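Local coordinates for protein D-alanyl-D-alanine carboxypeptidase (Streptococcus pneumoniae R6, PDB 1XP4) that probably removes the C-terminal D-alanine from cell-wall precursor peptides, acting as a serine-type D-Ala-D-Ala carboxypeptidase of the peptidase S11 family in peptidoglycan synthesis, at residues Val176-Ile181 / Arg245-Val250; His16-Glu21 / Gly25-Glu30; Lys44-Tyr49 / Leu132-Gln137; Ala40-Leu45 / Tyr171-Val176. All coordinates share one frame; numbering follows the deposited sequence.

How the interactions relate
Interaction 2 comes first along the chain and closes the shortest loop, the hairpin of strands 17-21 and 26-31. Interactions 3 and 4 then start from the overlapping ranges 44-49 and 40-45, which share K44 and L45. The loop that interaction 3 closes at 132-137 is nested inside the longer one that interaction 4 closes at 171-176. At V176, helix 170-183 passes from interaction 4 to interaction 1, whose loop ends on strand 244-253. That strand lies beside strand 17-21, and I247 N to V20 O (2.7 Å) probably hydrogen-bonds interaction 1 to interaction 2. Helix 170-183 therefore connects the sheet with the helix that follows S41.

Interaction 1 (Val176-Ile181 / Arg245-Val250); sequences VARNLI and RVITVV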
loop_
_atom_site.group_PDB
_atom_site.type_symbol
_atom_site.label_atom_id
_atom_site.label_comp_id
_atom_site.label_asym_id
_atom_site.label_seq_id
_atom_site.Cartn_x
_atom_site.Cartn_y
_atom_site.Cartn_z
ATOM N N VAL A 176 5.073 1.132 -2.289
ATOM C CA VAL A 176 4.707 -0.279 -2.294
ATOM C C VAL A 176 3.287 -0.490 -1.761
ATOM O O VAL A 176 2.433 -1.089 -2.420
ATOM C CB VAL A 176 5.688 -1.096 -1.425
ATOM C CG1 VAL A 176 5.179 -2.533 -1.257
ATOM C CG2 VAL A 176 7.079 -1.076 -2.068
ATOM N N ALA A 177 3.036 -0.004 -0.556
ATOM C CA ALA A 177 1.715 -0.145 0.036
ATOM C C ALA A 177 0.656 0.435 -0.903
ATOM O O ALA A 177 -0.377 -0.191 -1.155
ATOM C CB ALA A 177 1.673 0.559 1.388
ATOM N N ARG A 178 0.910 1.625 -1.440
ATOM C CA ARG A 178 -0.067 2.234 -2.329
ATOM C C ARG A 178 -0.341 1.388 -3.569
ATOM O O ARG A 178 -1.500 1.117 -3.895
ATOM C CB ARG A 178 0.379 3.627 -2.755
ATOM C CG ARG A 178 -0.688 4.366 -3.533
ATOM C CD ARG A 178 -0.167 5.673 -4.125
ATOM N NE ARG A 178 -1.199 6.334 -4.923
ATOM C CZ ARG A 178 -1.019 6.761 -6.168
ATOM N NH1 ARG A 178 0.156 6.612 -6.763
ATOM N NH2 ARG A 178 -2.025 7.307 -6.830
ATOM N N ASN A 179 0.713 0.969 -4.261
ATOM C CA ASN A 179 0.527 0.168 -5.460
ATOM C C ASN A 179 -0.235 -1.118 -5.175
ATOM O O ASN A 179 -1.073 -1.546 -5.973
ATOM C CB ASN A 179 1.872 -0.158 -6.097
ATOM C CG ASN A 179 2.559 1.069 -6.629
ATOM O OD1 ASN A 179 1.900 2.043 -6.976
ATOM N ND2 ASN A 179 3.888 1.030 -6.708
ATOM N N LEU A 180 0.053 -1.732 -4.033
ATOM C CA LEU A 180 -0.629 -2.958 -3.660
ATOM C C LEU A 180 -2.127 -2.713 -3.425
ATOM O O LEU A 180 -2.971 -3.358 -4.050
ATOM C CB LEU A 180 0.005 -3.562 -2.403
ATOM C CG LEU A 180 -0.711 -4.803 -1.858
ATOM C CD1 LEU A 180 -0.792 -5.864 -2.929
ATOM C CD2 LEU A 180 0.021 -5.326 -0.644
ATOM N N ILE A 181 -2.455 -1.781 -2.534
ATOM C CA ILE A 181 -3.851 -1.481 -2.219
ATOM C C ILE A 181 -4.666 -1.013 -3.424
ATOM O O ILE A 181 -5.815 -1.421 -3.603
ATOM C CB ILE A 181 -3.952 -0.409 -1.118
ATOM C CG1 ILE A 181 -3.426 -0.970 0.197
ATOM C CG2 ILE A 181 -5.394 0.046 -0.954
ATOM C CD1 ILE A 181 -3.418 0.054 1.325
ATOM N N ARG A 245 -8.744 7.805 2.961
ATOM C CA ARG A 245 -7.855 6.661 3.146
ATOM C C ARG A 245 -6.414 7.128 3.301
ATOM O O ARG A 245 -5.870 7.840 2.454
ATOM C CB ARG A 245 -7.946 5.700 1.966
ATOM C CG ARG A 245 -7.066 4.487 2.125
ATOM C CD ARG A 245 -7.828 3.231 1.772
ATOM N NE ARG A 245 -7.653 2.235 2.820
ATOM C CZ ARG A 245 -8.563 1.327 3.147
ATOM N NH1 ARG A 245 -9.722 1.280 2.500
ATOM N NH2 ARG A 245 -8.324 0.487 4.147
ATOM N N VAL A 246 -5.796 6.703 4.392
ATOM C CA VAL A 246 -4.438 7.091 4.688
ATOM C C VAL A 246 -3.541 5.883 4.804
ATOM O O VAL A 246 -3.916 4.885 5.419
ATOM C CB VAL A 246 -4.367 7.862 6.024
ATOM C CG1 VAL A 246 -2.915 8.164 6.375
ATOM C CG2 VAL A 246 -5.179 9.150 5.937
ATOM N N ILE A 247 -2.364 5.971 4.193
ATOM C CA ILE A 247 -1.386 4.905 4.293
ATOM C C ILE A 247 -0.325 5.444 5.227
ATOM O O ILE A 247 0.186 6.543 5.042
ATOM C CB ILE A 247 -0.752 4.548 2.953
ATOM C CG1 ILE A 247 -1.820 3.987 2.011
ATOM C CG2 ILE A 247 0.349 3.513 3.181
ATOM C CD1 ILE A 247 -1.257 3.396 0.735
ATOM N N THR A 248 -0.018 4.651 6.243
ATOM C CA THR A 248 0.934 5.014 7.279
ATOM C C THR A 248 2.148 4.095 7.325
ATOM O O THR A 248 2.021 2.868 7.278
ATOM C CB THR A 248 0.211 5.002 8.653
ATOM O OG1 THR A 248 -0.371 6.288 8.882
ATOM C CG2 THR A 248 1.160 4.650 9.792
ATOM N N VAL A 249 3.326 4.703 7.419
ATOM C CA VAL A 249 4.513 3.909 7.583
ATOM C C VAL A 249 5.325 4.443 8.754
ATOM O O VAL A 249 5.842 5.531 8.754
ATOM C CB VAL A 249 5.284 4.034 6.284
ATOM C CG1 VAL A 249 6.500 3.149 6.324
ATOM C CG2 VAL A 249 4.399 3.628 5.112
ATOM N N VAL A 250 5.362 3.665 9.849
ATOM C CA VAL A 250 6.167 4.021 11.011
ATOM C C VAL A 250 7.295 2.961 11.149
ATOM O O VAL A 250 7.039 1.840 11.533
ATOM C CB VAL A 250 5.231 3.949 12.243
ATOM C CG1 VAL A 250 6.022 3.729 13.543
ATOM C CG2 VAL A 250 4.375 5.185 12.416
#
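I247 meets the helix with both branches of its side chain. Its CG2 packs on the methyl of A177, with I247 CG2 and A177 CB 3.7 Å apart. The longer branch runs on to the backbone of R178, where I247 CD1 lies 3.5 Å from R178 CA. The end of that branch also meets I181 tip to tip, the two CD1 atoms of I247 and I181 being 4.0 Å apart. Chi1 of -64° puts CG1 opposite the carbonyl carbon and CG2 beside it, and the extended chi2 carries CD1 on toward R178 and I181; together the two branches reach from A177 to I181, about one helical turn. The side-chain contacts are apolar and join helix 170-183 to strand 244-253 of the five-stranded antiparallel sheet, in the sheet-and-helix domain that penicillin-binding proteins share with beta-lactamases. The axes of the two short segments come within 9.4 Å, their N-to-C directions 143° apart. Further out, backbone bonds place the strand between two neighbours, I247 pairing with V20 and V246 with T239. V246 and T248 turn to helix 262-277, where they touch M271 and L270, which shows that the sheet has helices on both faces. The extended chain of R178 carries its guanidinium away from I247 to the carbonyl oxygens of A22 and N23; on the strand, R245 forms a salt bridge with D221 and a hydrogen bond with T238.

Interaction 2 (His16-Glu21 / Gly25-Glu30); sequences HAIAVE and GKILYE
A19 pairs with Y29 at the centre of a beta hairpin whose strands, 17-21 and 26-30, run antiparallel at 169°, their axes 4.5 Å apart at closest. The hairpin carries a classic beta bulge: L28 and Y29 both face A19, and the register moves by one residue between A19 and V20. The two backbone bonds of A19 show this: A19 N donates to Y29 O at 2.8 Å, but A19 O accepts from L28 N, also at 2.8 Å, instead of from Y29. Nearer the turn, E21 N reaches K26 O (3.0 Å). I18 with E30 and V20 with I27 are non-hydrogen-bonded pairs.

On the face bearing I18, V20 and I27, I27 touches both residues of the other strand. I18 and I27 cross at about a right angle, with I18 CD1 4.1 Å from I27 CD1, and CG1 of V20 rests 3.9 Å from CG1 of I27. With CG1 of I18 anti to the backbone N (chi1 -169°), that branch points across to the neighbouring strand. Helix 170-183 lies against this face, A174 on I18 and Y171 on I27. The other face holds A19 and Y29, which touch in the hairpin through their CB atoms and are met by L270 of helix 262-277. L28, displaced by the bulge, touches I274 of the same helix. K26 sends its amine outward to a salt bridge with D353. The turn is closed by G25 N bonding to E21 O at 2.8 Å, the donor lying nearly in line with the carbonyl (C=O...N 178°), though the bond is bent at the hydrogen.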
loop_
_atom_site.group_PDB
_atom_site.type_symbol
_atom_site.label_atom_id
_atom_site.label_comp_id
_atom_site.label_asym_id
_atom_site.label_seq_id
_atom_site.Cartn_x
_atom_site.Cartn_y
_atom_site.Cartn_z
ATOM N N HIS A 16 11.780 6.951 11.625
ATOM C CA HIS A 16 11.404 7.255 10.247
ATOM C C HIS A 16 9.933 7.025 10.031
ATOM O O HIS A 16 9.374 6.057 10.543
ATOM C CB HIS A 16 12.161 6.348 9.285
ATOM C CG HIS A 16 13.636 6.338 9.510
ATOM N ND1 HIS A 16 14.466 7.327 9.029
ATOM C CD2 HIS A 16 14.424 5.485 10.206
ATOM C CE1 HIS A 16 15.705 7.082 9.419
ATOM N NE2 HIS A 16 15.706 5.971 10.136
ATOM N N ALA A 17 9.304 7.891 9.247
ATOM C CA ALA A 17 7.886 7.728 8.986
ATOM C C ALA A 17 7.388 8.635 7.875
ATOM O O ALA A 17 7.995 9.667 7.581
ATOM C CB ALA A 17 7.091 7.988 10.268
ATOM N N ILE A 18 6.282 8.231 7.261
ATOM C CA ILE A 18 5.652 9.015 6.208
ATOM C C ILE A 18 4.198 8.585 6.134
ATOM O O ILE A 18 3.871 7.420 6.364
ATOM C CB ILE A 18 6.303 8.786 4.823
ATOM C CG1 ILE A 18 5.779 9.830 3.831
ATOM C CG2 ILE A 18 5.976 7.382 4.310
ATOM C CD1 ILE A 18 6.471 9.811 2.480
ATOM N N ALA A 19 3.327 9.533 5.818
ATOM C CA ALA A 19 1.908 9.258 5.709
ATOM C C ALA A 19 1.414 9.820 4.385
ATOM O O ALA A 19 1.774 10.938 4.014
ATOM C CB ALA A 19 1.173 9.913 6.865
ATOM N N VAL A 20 0.599 9.059 3.666
ATOM C CA VAL A 20 0.074 9.548 2.390
ATOM C C VAL A 20 -1.391 9.211 2.184
ATOM O O VAL A 20 -1.892 8.225 2.723
ATOM C CB VAL A 20 0.860 8.986 1.183
ATOM C CG1 VAL A 20 2.285 9.462 1.245
ATOM C CG2 VAL A 20 0.798 7.468 1.167
ATOM N N GLU A 21 -2.082 10.050 1.418
ATOM C CA GLU A 21 -3.483 9.800 1.122
ATOM C C GLU A 21 -3.400 8.777 0.005
ATOM O O GLU A 21 -2.879 9.062 -1.066
ATOM C CB GLU A 21 -4.163 11.082 0.656
ATOM C CG GLU A 21 -5.661 10.969 0.481
ATOM C CD GLU A 21 -6.042 10.339 -0.835
ATOM O OE1 GLU A 21 -5.556 10.824 -1.882
ATOM O OE2 GLU A 21 -6.832 9.367 -0.824
ATOM N N GLY A 25 -1.647 9.734 -3.435
ATOM C CA GLY A 25 -0.254 9.569 -3.066
ATOM C C GLY A 25 0.343 10.851 -2.518
ATOM O O GLY A 25 1.569 10.993 -2.433
ATOM N N LYS A 26 -0.524 11.789 -2.149
ATOM C CA LYS A 26 -0.076 13.058 -1.605
ATOM C C LYS A 26 0.518 12.836 -0.224
ATOM O O LYS A 26 -0.036 12.103 0.595
ATOM C CB LYS A 26 -1.238 14.042 -1.510
ATOM C CG LYS A 26 -0.837 15.343 -0.864
ATOM C CD LYS A 26 -2.025 16.250 -0.597
ATOM C CE LYS A 26 -1.603 17.473 0.226
ATOM N NZ LYS A 26 -0.572 18.328 -0.466
ATOM N N ILE A 27 1.650 13.473 0.033
ATOM C CA ILE A 27 2.321 13.331 1.320
ATOM C C ILE A 27 1.723 14.258 2.382
ATOM O O ILE A 27 1.638 15.472 2.192
ATOM C CB ILE A 27 3.833 13.601 1.163
ATOM C CG1 ILE A 27 4.430 12.566 0.203
ATOM C CG2 ILE A 27 4.512 13.577 2.519
ATOM C CD1 ILE A 27 5.864 12.830 -0.200
ATOM N N LEU A 28 1.310 13.676 3.503
ATOM C CA LEU A 28 0.704 14.447 4.582
ATOM C C LEU A 28 1.658 14.684 5.757
ATOM O O LEU A 28 1.538 15.674 6.484
ATOM C CB LEU A 28 -0.553 13.729 5.072
ATOM C CG LEU A 28 -1.583 13.392 3.995
ATOM C CD1 LEU A 28 -2.732 12.618 4.620
ATOM C CD2 LEU A 28 -2.083 14.674 3.337
ATOM N N TYR A 29 2.596 13.764 5.946
ATOM C CA TYR A 29 3.566 13.869 7.021
ATOM C C TYR A 29 4.808 13.055 6.708
ATOM O O TYR A 29 4.737 11.981 6.105
ATOM C CB TYR A 29 2.990 13.362 8.336
ATOM C CG TYR A 29 3.996 13.441 9.456
ATOM C CD1 TYR A 29 4.216 14.635 10.127
ATOM C CD2 TYR A 29 4.796 12.351 9.779
ATOM C CE1 TYR A 29 5.209 14.750 11.085
ATOM C CE2 TYR A 29 5.795 12.458 10.735
ATOM C CZ TYR A 29 5.994 13.661 11.382
ATOM O OH TYR A 29 6.975 13.794 12.329
ATOM N N GLU A 30 5.953 13.549 7.153
ATOM C CA GLU A 30 7.187 12.844 6.892
ATOM C C GLU A 30 8.259 13.181 7.915
ATOM O O GLU A 30 8.243 14.257 8.514
ATOM C CB GLU A 30 7.645 13.169 5.461
ATOM C CG GLU A 30 9.043 13.741 5.301
ATOM C CD GLU A 30 9.206 15.122 5.897
ATOM O OE1 GLU A 30 8.358 15.994 5.613
ATOM O OE2 GLU A 30 10.188 15.341 6.640
#

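Interaction 3 (Lys44-Tyr49 / Leu132-Gln137); sequences KLITVY and LEWGIQ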
loop_
_atom_site.group_PDB
_atom_site.type_symbol
_atom_site.label_atom_id
_atom_site.label_comp_id
_atom_site.label_asym_id
_atom_site.label_seq_id
_atom_site.Cartn_x
_atom_site.Cartn_y
_atom_site.Cartn_z
ATOM N N LYS A 44 7.160 -8.557 3.234
ATOM C CA LYS A 44 6.133 -9.427 2.686
ATOM C C LYS A 44 5.078 -8.735 1.814
ATOM O O LYS A 44 4.272 -9.403 1.168
ATOM C CB LYS A 44 5.466 -10.192 3.827
ATOM C CG LYS A 44 6.433 -11.076 4.607
ATOM C CD LYS A 44 5.722 -11.862 5.697
ATOM C CE LYS A 44 6.642 -12.884 6.366
ATOM N NZ LYS A 44 7.700 -12.255 7.204
ATOM N N LEU A 45 5.075 -7.407 1.784
ATOM C CA LEU A 45 4.109 -6.703 0.959
ATOM C C LEU A 45 4.553 -6.805 -0.487
ATOM O O LEU A 45 3.748 -7.058 -1.395
ATOM C CB LEU A 45 4.013 -5.236 1.364
ATOM C CG LEU A 45 3.448 -4.945 2.756
ATOM C CD1 LEU A 45 3.367 -3.439 2.954
ATOM C CD2 LEU A 45 2.068 -5.589 2.908
ATOM N N ILE A 46 5.844 -6.603 -0.712
ATOM C CA ILE A 46 6.354 -6.696 -2.065
ATOM C C ILE A 46 6.096 -8.132 -2.509
ATOM O O ILE A 46 5.634 -8.376 -3.620
ATOM C CB ILE A 46 7.859 -6.394 -2.117
ATOM C CG1 ILE A 46 8.166 -5.118 -1.322
ATOM C CG2 ILE A 46 8.288 -6.206 -3.566
ATOM C CD1 ILE A 46 9.645 -4.878 -1.092
ATOM N N THR A 47 6.368 -9.078 -1.612
ATOM C CA THR A 47 6.165 -10.503 -1.885
ATOM C C THR A 47 4.738 -10.795 -2.320
ATOM O O THR A 47 4.494 -11.398 -3.368
ATOM C CB THR A 47 6.458 -11.357 -0.633
ATOM O OG1 THR A 47 7.848 -11.245 -0.288
ATOM C CG2 THR A 47 6.114 -12.814 -0.892
ATOM N N VAL A 48 3.801 -10.357 -1.494
ATOM C CA VAL A 48 2.383 -10.554 -1.734
ATOM C C VAL A 48 1.891 -9.918 -3.039
ATOM O O VAL A 48 0.900 -10.377 -3.621
ATOM C CB VAL A 48 1.584 -10.021 -0.512
ATOM C CG1 VAL A 48 0.179 -9.639 -0.910
ATOM C CG2 VAL A 48 1.547 -11.092 0.576
ATOM N N TYR A 49 2.577 -8.872 -3.507
ATOM C CA TYR A 49 2.183 -8.217 -4.754
ATOM C C TYR A 49 2.459 -9.133 -5.931
ATOM O O TYR A 49 1.689 -9.178 -6.882
ATOM C CB TYR A 49 2.953 -6.920 -4.980
ATOM C CG TYR A 49 2.419 -6.106 -6.138
ATOM C CD1 TYR A 49 1.372 -5.200 -5.951
ATOM C CD2 TYR A 49 2.949 -6.244 -7.423
ATOM C CE1 TYR A 49 0.866 -4.442 -7.012
ATOM C CE2 TYR A 49 2.448 -5.492 -8.497
ATOM C CZ TYR A 49 1.408 -4.590 -8.281
ATOM O OH TYR A 49 0.920 -3.820 -9.316
ATOM N N LEU A 132 12.029 -1.634 -9.369
ATOM C CA LEU A 132 12.577 -0.721 -10.369
ATOM C C LEU A 132 11.480 -0.179 -11.268
ATOM O O LEU A 132 11.567 0.946 -11.752
ATOM C CB LEU A 132 13.643 -1.419 -11.208
ATOM C CG LEU A 132 14.951 -1.691 -10.465
ATOM C CD1 LEU A 132 15.913 -2.449 -11.359
ATOM C CD2 LEU A 132 15.555 -0.371 -10.017
ATOM N N GLU A 133 10.454 -0.990 -11.501
ATOM C CA GLU A 133 9.317 -0.580 -12.314
ATOM C C GLU A 133 8.630 0.587 -11.620
ATOM O O GLU A 133 8.289 1.593 -12.235
ATOM C CB GLU A 133 8.307 -1.713 -12.420
ATOM C CG GLU A 133 8.321 -2.474 -13.702
ATOM C CD GLU A 133 7.219 -3.506 -13.726
ATOM O OE1 GLU A 133 6.065 -3.144 -13.410
ATOM O OE2 GLU A 133 7.505 -4.677 -14.058
ATOM N N TRP A 134 8.425 0.423 -10.321
ATOM C CA TRP A 134 7.770 1.426 -9.510
ATOM C C TRP A 134 8.602 2.682 -9.272
ATOM O O TRP A 134 8.160 3.604 -8.591
ATOM C CB TRP A 134 7.361 0.805 -8.176
ATOM C CG TRP A 134 6.319 -0.277 -8.308
ATOM C CD1 TRP A 134 5.360 -0.376 -9.278
ATOM C CD2 TRP A 134 6.071 -1.349 -7.388
ATOM N NE1 TRP A 134 4.524 -1.434 -9.016
ATOM C CE2 TRP A 134 4.930 -2.046 -7.861
ATOM C CE3 TRP A 134 6.681 -1.778 -6.203
ATOM C CZ2 TRP A 134 4.404 -3.162 -7.194
ATOM C CZ3 TRP A 134 6.157 -2.884 -5.540
ATOM C CH2 TRP A 134 5.025 -3.559 -6.035
ATOM N N GLY A 135 9.804 2.729 -9.824
ATOM C CA GLY A 135 10.622 3.909 -9.637
ATOM C C GLY A 135 11.440 3.905 -8.363
ATOM O O GLY A 135 12.038 4.919 -8.001
ATOM N N ILE A 136 11.465 2.776 -7.669
ATOM C CA ILE A 136 12.245 2.676 -6.446
ATOM C C ILE A 136 13.584 2.083 -6.855
ATOM O O ILE A 136 13.658 0.925 -7.245
ATOM C CB ILE A 136 11.561 1.753 -5.418
ATOM C CG1 ILE A 136 10.186 2.321 -5.059
ATOM C CG2 ILE A 136 12.446 1.595 -4.182
ATOM C CD1 ILE A 136 9.364 1.420 -4.191
ATOM N N GLN A 137 14.641 2.879 -6.767
ATOM C CA GLN A 137 15.955 2.403 -7.168
ATOM C C GLN A 137 16.993 2.455 -6.064
ATOM O O GLN A 137 18.192 2.400 -6.329
ATOM C CB GLN A 137 16.437 3.197 -8.388
ATOM C CG GLN A 137 16.141 4.692 -8.313
ATOM C CD GLN A 137 16.371 5.407 -9.638
ATOM O OE1 GLN A 137 15.753 5.073 -10.651
ATOM N NE2 GLN A 137 17.262 6.396 -9.633
#
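W134 presents the edge of its six-membered ring to a face of Y49 in a T-shaped stack, planes at 82° and centroids 4.7 Å apart. W134 follows helix 120-133 at a C-terminal Schellman motif, and Y49 lies on helix 44-57, so the stack joins two helices of the domain. It is the tight part of the contact: CZ2 of W134 lies over the centre of the Y49 ring, and CH2 of W134 sits 3.6 Å from CG of Y49. Y49 gets its ring there with CG anti to the backbone N (chi1 -171°), and it has a second edge-to-face partner in Y184.

Packing is thinner beside I46, whose CG2 comes obliquely to CZ3 of W134 at 4.4 Å. N179 of helix 170-183 also touches the indole, and L180 of that helix touches Y49, which places the pair among three helices. The solvent side is looser: W134 is partly exposed, and L132, E133, G135 and Q137 lie on the surface. G135 has positive phi (86°), and its N bonds back to L132 O at 3.2 Å.

Interaction 4 (Ala40-Leu45 / Tyr171-Val176); sequences ASITKL and YDVAIV. With SO4 (sulfate ion), chain E.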
loop_
_atom_site.group_PDB
_atom_site.type_symbol
_atom_site.label_atom_id
_atom_site.label_comp_id
_atom_site.label_asym_id
_atom_site.label_seq_id
_atom_site.Cartn_x
_atom_site.Cartn_y
_atom_site.Cartn_z
ATOM N N ALA A 40 12.159 -5.181 8.081
ATOM C CA ALA A 40 11.740 -6.489 8.562
ATOM C C ALA A 40 10.586 -7.021 7.728
ATOM O O ALA A 40 10.551 -6.813 6.512
ATOM C CB ALA A 40 11.347 -6.410 10.028
ATOM N N SER A 41 9.645 -7.692 8.392
ATOM C CA SER A 41 8.477 -8.310 7.752
ATOM C C SER A 41 7.609 -7.432 6.865
ATOM O O SER A 41 6.697 -7.939 6.215
ATOM C CB SER A 41 7.575 -8.974 8.803
ATOM O OG SER A 41 8.072 -10.240 9.195
ATOM N N ILE A 42 7.855 -6.127 6.847
ATOM C CA ILE A 42 7.064 -5.260 5.986
ATOM C C ILE A 42 7.388 -5.714 4.566
ATOM O O ILE A 42 6.640 -5.470 3.623
ATOM C CB ILE A 42 7.430 -3.770 6.196
ATOM C CG1 ILE A 42 6.902 -3.302 7.558
ATOM C CG2 ILE A 42 6.831 -2.911 5.100
ATOM C CD1 ILE A 42 7.204 -1.846 7.872
ATOM N N THR A 43 8.502 -6.421 4.445
ATOM C CA THR A 43 8.973 -6.951 3.174
ATOM C C THR A 43 7.916 -7.793 2.458
ATOM O O THR A 43 7.787 -7.752 1.230
ATOM C CB THR A 43 10.238 -7.828 3.395
ATOM O OG1 THR A 43 11.311 -7.012 3.888
ATOM C CG2 THR A 43 10.664 -8.500 2.097
ATOM N N LYS A 44 7.160 -8.557 3.234
ATOM C CA LYS A 44 6.133 -9.427 2.686
ATOM C C LYS A 44 5.078 -8.735 1.814
ATOM O O LYS A 44 4.272 -9.403 1.168
ATOM C CB LYS A 44 5.466 -10.192 3.827
ATOM C CG LYS A 44 6.433 -11.076 4.607
ATOM C CD LYS A 44 5.722 -11.862 5.697
ATOM C CE LYS A 44 6.642 -12.884 6.366
ATOM N NZ LYS A 44 7.700 -12.255 7.204
ATOM N N LEU A 45 5.075 -7.407 1.784
ATOM C CA LEU A 45 4.109 -6.703 0.959
ATOM C C LEU A 45 4.553 -6.805 -0.487
ATOM O O LEU A 45 3.748 -7.058 -1.395
ATOM C CB LEU A 45 4.013 -5.236 1.364
ATOM C CG LEU A 45 3.448 -4.945 2.756
ATOM C CD1 LEU A 45 3.367 -3.439 2.954
ATOM C CD2 LEU A 45 2.068 -5.589 2.908
ATOM N N TYR A 171 9.401 6.233 2.388
ATOM C CA TYR A 171 8.864 6.752 1.128
ATOM C C TYR A 171 8.639 5.562 0.195
ATOM O O TYR A 171 7.549 5.383 -0.360
ATOM C CB TYR A 171 9.877 7.706 0.495
ATOM C CG TYR A 171 9.457 8.339 -0.811
ATOM C CD1 TYR A 171 8.720 9.524 -0.828
ATOM C CD2 TYR A 171 9.841 7.786 -2.037
ATOM C CE1 TYR A 171 8.381 10.148 -2.030
ATOM C CE2 TYR A 171 9.507 8.401 -3.240
ATOM C CZ TYR A 171 8.780 9.584 -3.228
ATOM O OH TYR A 171 8.460 10.217 -4.409
ATOM N N ASP A 172 9.686 4.755 0.027
ATOM C CA ASP A 172 9.612 3.573 -0.813
ATOM C C ASP A 172 8.476 2.660 -0.358
ATOM O O ASP A 172 7.685 2.186 -1.180
ATOM C CB ASP A 172 10.928 2.800 -0.768
ATOM C CG ASP A 172 12.054 3.526 -1.470
ATOM O OD1 ASP A 172 11.783 4.178 -2.499
ATOM O OD2 ASP A 172 13.211 3.431 -1.009
ATOM N N VAL A 173 8.393 2.417 0.949
ATOM C CA VAL A 173 7.345 1.558 1.490
ATOM C C VAL A 173 5.963 2.098 1.144
ATOM O O VAL A 173 5.078 1.337 0.750
ATOM C CB VAL A 173 7.467 1.421 3.012
ATOM C CG1 VAL A 173 6.381 0.521 3.536
ATOM C CG2 VAL A 173 8.821 0.837 3.368
ATOM N N ALA A 174 5.784 3.409 1.289
ATOM C CA ALA A 174 4.514 4.049 0.975
ATOM C C ALA A 174 4.116 3.683 -0.451
ATOM O O ALA A 174 2.982 3.281 -0.712
ATOM C CB ALA A 174 4.645 5.556 1.105
ATOM N N ILE A 175 5.056 3.831 -1.376
ATOM C CA ILE A 175 4.800 3.508 -2.771
ATOM C C ILE A 175 4.316 2.054 -2.871
ATOM O O ILE A 175 3.263 1.779 -3.443
ATOM C CB ILE A 175 6.082 3.744 -3.618
ATOM C CG1 ILE A 175 6.339 5.260 -3.725
ATOM C CG2 ILE A 175 5.945 3.088 -4.991
ATOM C CD1 ILE A 175 7.643 5.677 -4.444
ATOM N N VAL A 176 5.073 1.132 -2.289
ATOM C CA VAL A 176 4.707 -0.279 -2.294
ATOM C C VAL A 176 3.287 -0.490 -1.761
ATOM O O VAL A 176 2.433 -1.089 -2.420
ATOM C CB VAL A 176 5.688 -1.096 -1.425
ATOM C CG1 VAL A 176 5.179 -2.533 -1.257
ATOM C CG2 VAL A 176 7.079 -1.076 -2.068
HETATM S S SO4 E . 6.230 -9.327 13.174
HETATM O O1 SO4 E . 5.694 -10.337 14.113
HETATM O O2 SO4 E . 5.261 -9.102 12.087
HETATM O O3 SO4 E . 6.470 -8.052 13.881
HETATM O O4 SO4 E . 7.491 -9.838 12.602
#
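I42 packs against V173, and L45, one turn on, against V176. These two apolar pairs seat the SxxK segment, S41 to K44, which leads into helix 44-57, on helix 170-183. Both valines use the same branch: in V173 and V176 (chi1 171°) CG1 lies trans to N across the CA-CB bond, and it is this methyl that meets the other segment. V173 CG1 meets I42 CG2 at 3.8 Å, the two side chains crossing at about a right angle. V176 CG1 instead touches the base of the leucine, 3.9 Å from L45 CB, while L45 also touches L223 and K224 of strand 220-228. I42 also touches V236, as V173 does, so this pair extends onto the sheet.

Away from helix 170-183 lies the predicted active site, with S41 as probable nucleophile and K44 as probable proton acceptor. K44 is extended through chi2 and chi3 and turns at its last torsion (chi4 70°), where NZ comes within 2.9 Å of S41 OG in a hydrogen bond. N106 and the carbonyl of T145 also bind this amine, and S41 OG bonds to S104. A sulfate, probably from the crystallisation liquor, is held by T225 and T227 and at best weakly by S41. T43 OG1, hydrogen-bonded also to N166, turns back on the segment and donates to A40 O at 2.7 Å, tilted 21° from the carbonyl plane.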